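Local coordinates for protein beta-xylosidase (PDB 4MLG) that probably hydrolyses xylo-oligosaccharides from their non-reducing ends to release xylose, as a family 43 glycoside hydrolase built as a calcium-binding beta-propeller, at residues G262-P267 against G314-I319. Residues are numbered along the deposited sequence; the frame is centred on the assembly and turned at random.
Sequences GVILTP and GSIQPI
L265 and I319 form a single parallel beta bridge in the family 43 beta-propeller, where the chain following strand 302-308 runs beside the bulged end of strand 258-265. Two backbone bonds flank L265: I319 N donates to I264 O (2.6 Å, N-H...O 162°), and I319 O accepts from T266 N (3.2 Å), whose N lies almost in line with the acceptor's C=O. I264 and L265 both face I246 of strand 246-251 and hydrogen-bond to its backbone, a classic beta bulge, so the corner of 262-267 joins that strand on one hand and the late segment 314-319 on the other.

I319 can be followed outward from its backbone. CB sits 3.4 Å from I264 O, the carbonyl that already receives the bond from I319 N. CG1, anti to the carbonyl carbon (chi1 -60°), remains near the same oxygen at 3.9 Å. CD1 continues the chain extended from CG1 (chi2 -179°) and meets no atom of 262-267. The other branch, CG2, meets L265 CD1 at 4.0 Å, the two side chains crossing obliquely. The I319 side chain as a whole also packs on L286 of strand 283-290, in the sheet that also contains strand 302-308. L265 bends its tip back to this meeting although its CB points away; CD1 also comes within 3.5 Å of I319 O.

A second apolar contact joins I264 and I316, whose CD1 methyls approach to 3.8 Å. Both side chains also touch L308 of strand 302-308, while I316 N is hydrogen-bonded to Y248 OH. P318 CB lies 3.6 Å from V263 O. While T266 N serves the bridge, its OG1 hydrogen-bonds to G321 N, just past I319.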
ATOM      1  N   GLY A 262       5.906 -28.454  20.052  1.00 58.85           N
ATOM      2  CA  GLY A 262       7.328 -28.737  20.092  1.00 58.67           C
ATOM      3  C   GLY A 262       8.114 -28.235  18.896  1.00 57.01           C
ATOM      4  O   GLY A 262       7.742 -27.250  18.256  1.00 55.19           O
ATOM      5  N   VAL A 263       9.213 -28.921  18.600  1.00 57.11           N
ATOM      6  CA  VAL A 263      10.105 -28.530  17.517  1.00 54.25           C
ATOM      7  C   VAL A 263      10.147 -29.604  16.436  1.00 54.27           C
ATOM      8  O   VAL A 263      10.371 -30.778  16.728  1.00 55.71           O
ATOM      9  CB  VAL A 263      11.537 -28.285  18.040  1.00 53.61           C
ATOM     10  CG1 VAL A 263      12.486 -27.959  16.893  1.00 53.10           C
ATOM     11  CG2 VAL A 263      11.542 -27.173  19.079  1.00 52.85           C
ATOM     12  N   ILE A 264       9.927 -29.202  15.189  1.00 54.19           N
ATOM     13  CA  ILE A 264      10.021 -30.130  14.068  1.00 55.45           C
ATOM     14  C   ILE A 264      11.455 -30.203  13.557  1.00 58.20           C
ATOM     15  O   ILE A 264      11.976 -31.287  13.294  1.00 58.97           O
ATOM     16  CB  ILE A 264       9.098 -29.718  12.902  1.00 52.37           C
ATOM     17  CG1 ILE A 264       7.646 -29.621  13.369  1.00 51.63           C
ATOM     18  CG2 ILE A 264       9.210 -30.705  11.751  1.00 52.08           C
ATOM     19  CD1 ILE A 264       6.670 -29.325  12.247  1.00 51.36           C
ATOM     20  N   LEU A 265      12.090 -29.042  13.427  1.00 59.62           N
ATOM     21  CA  LEU A 265      13.434 -28.964  12.865  1.00 61.30           C
ATOM     22  C   LEU A 265      14.379 -28.109  13.708  1.00 61.92           C
ATOM     23  O   LEU A 265      14.107 -26.938  13.974  1.00 62.14           O
ATOM     24  CB  LEU A 265      13.376 -28.421  11.436  1.00 61.66           C
ATOM     25  CG  LEU A 265      14.674 -28.486  10.631  1.00 62.81           C
ATOM     26  CD1 LEU A 265      15.076 -29.933  10.400  1.00 64.94           C
ATOM     27  CD2 LEU A 265      14.532 -27.745   9.309  1.00 61.39           C
ATOM     28  N   THR A 266      15.492 -28.709  14.122  1.00 62.59           N
ATOM     29  CA  THR A 266      16.556 -27.999  14.827  1.00 62.09           C
ATOM     30  C   THR A 266      17.301 -27.106  13.828  1.00 59.41           C
ATOM     31  O   THR A 266      17.143 -27.287  12.621  1.00 59.43           O
ATOM     32  CB  THR A 266      17.530 -29.002  15.480  1.00 64.45           C
ATOM     33  OG1 THR A 266      18.096 -29.849  14.474  1.00 66.89           O
ATOM     34  CG2 THR A 266      16.803 -29.856  16.507  1.00 65.46           C
ATOM     35  N   PRO A 267      18.095 -26.130  14.320  1.00 57.03           N
ATOM     36  CA  PRO A 267      18.823 -25.216  13.430  1.00 55.05           C
ATOM     37  C   PRO A 267      19.591 -25.896  12.301  1.00 55.07           C
ATOM     38  O   PRO A 267      20.175 -26.961  12.497  1.00 56.46           O
ATOM     39  CB  PRO A 267      19.797 -24.523  14.382  1.00 54.86           C
ATOM     40  CG  PRO A 267      19.054 -24.458  15.659  1.00 55.14           C
ATOM     41  CD  PRO A 267      18.244 -25.731  15.734  1.00 56.60           C
ATOM     42  N   GLY A 314       0.092 -38.272  18.495  1.00 85.81           N
ATOM     43  CA  GLY A 314      -0.147 -37.163  17.588  1.00 81.84           C
ATOM     44  C   GLY A 314       1.048 -36.250  17.383  1.00 78.36           C
ATOM     45  O   GLY A 314       1.110 -35.511  16.400  1.00 75.07           O
ATOM     46  N   SER A 315       1.999 -36.300  18.310  1.00 77.62           N
ATOM     47  CA  SER A 315       3.181 -35.448  18.239  1.00 73.61           C
ATOM     48  C   SER A 315       4.077 -35.811  17.056  1.00 70.68           C
ATOM     49  O   SER A 315       4.004 -36.921  16.526  1.00 71.19           O
ATOM     50  CB  SER A 315       3.974 -35.524  19.546  1.00 75.53           C
ATOM     51  OG  SER A 315       4.439 -36.840  19.788  1.00 77.40           O
ATOM     52  N   ILE A 316       4.918 -34.866  16.645  1.00 67.50           N
ATOM     53  CA  ILE A 316       5.833 -35.076  15.528  1.00 64.87           C
ATOM     54  C   ILE A 316       7.244 -35.366  16.033  1.00 66.75           C
ATOM     55  O   ILE A 316       7.768 -34.641  16.879  1.00 67.49           O
ATOM     56  CB  ILE A 316       5.882 -33.839  14.605  1.00 60.29           C
ATOM     57  CG1 ILE A 316       4.469 -33.404  14.213  1.00 58.65           C
ATOM     58  CG2 ILE A 316       6.718 -34.124  13.366  1.00 57.77           C
ATOM     59  CD1 ILE A 316       4.432 -32.146  13.367  1.00 54.60           C
ATOM     60  N   GLN A 317       7.855 -36.429  15.515  1.00 67.85           N
ATOM     61  CA  GLN A 317       9.231 -36.761  15.872  1.00 70.93           C
ATOM     62  C   GLN A 317      10.183 -35.693  15.341  1.00 66.93           C
ATOM     63  O   GLN A 317      10.238 -35.452  14.135  1.00 65.07           O
ATOM     64  CB  GLN A 317       9.621 -38.140  15.330  1.00 75.57           C
ATOM     65  CG  GLN A 317       8.864 -39.298  15.964  1.00 82.04           C
ATOM     66  CD  GLN A 317       9.287 -40.648  15.413  1.00 87.29           C
ATOM     67  OE1 GLN A 317      10.034 -40.728  14.437  1.00 87.60           O
ATOM     68  NE2 GLN A 317       8.810 -41.717  16.040  1.00 91.74           N
ATOM     69  N   PRO A 318      10.934 -35.048  16.247  1.00 65.81           N
ATOM     70  CA  PRO A 318      11.846 -33.959  15.884  1.00 62.93           C
ATOM     71  C   PRO A 318      12.906 -34.400  14.877  1.00 62.13           C
ATOM     72  O   PRO A 318      13.439 -35.501  14.989  1.00 65.23           O
ATOM     73  CB  PRO A 318      12.497 -33.584  17.221  1.00 65.05           C
ATOM     74  CG  PRO A 318      12.304 -34.773  18.095  1.00 68.81           C
ATOM     75  CD  PRO A 318      10.993 -35.360  17.685  1.00 68.58           C
ATOM     76  N   ILE A 319      13.189 -33.546  13.898  1.00 58.73           N
ATOM     77  CA  ILE A 319      14.194 -33.844  12.882  1.00 59.41           C
ATOM     78  C   ILE A 319      15.438 -32.982  13.086  1.00 62.36           C
ATOM     79  O   ILE A 319      15.339 -31.778  13.323  1.00 61.16           O
ATOM     80  CB  ILE A 319      13.638 -33.637  11.458  1.00 55.18           C
ATOM     81  CG1 ILE A 319      12.441 -34.560  11.214  1.00 54.83           C
ATOM     82  CG2 ILE A 319      14.715 -33.890  10.418  1.00 54.02           C
ATOM     83  CD1 ILE A 319      11.856 -34.443   9.826  1.00 51.76           C
TER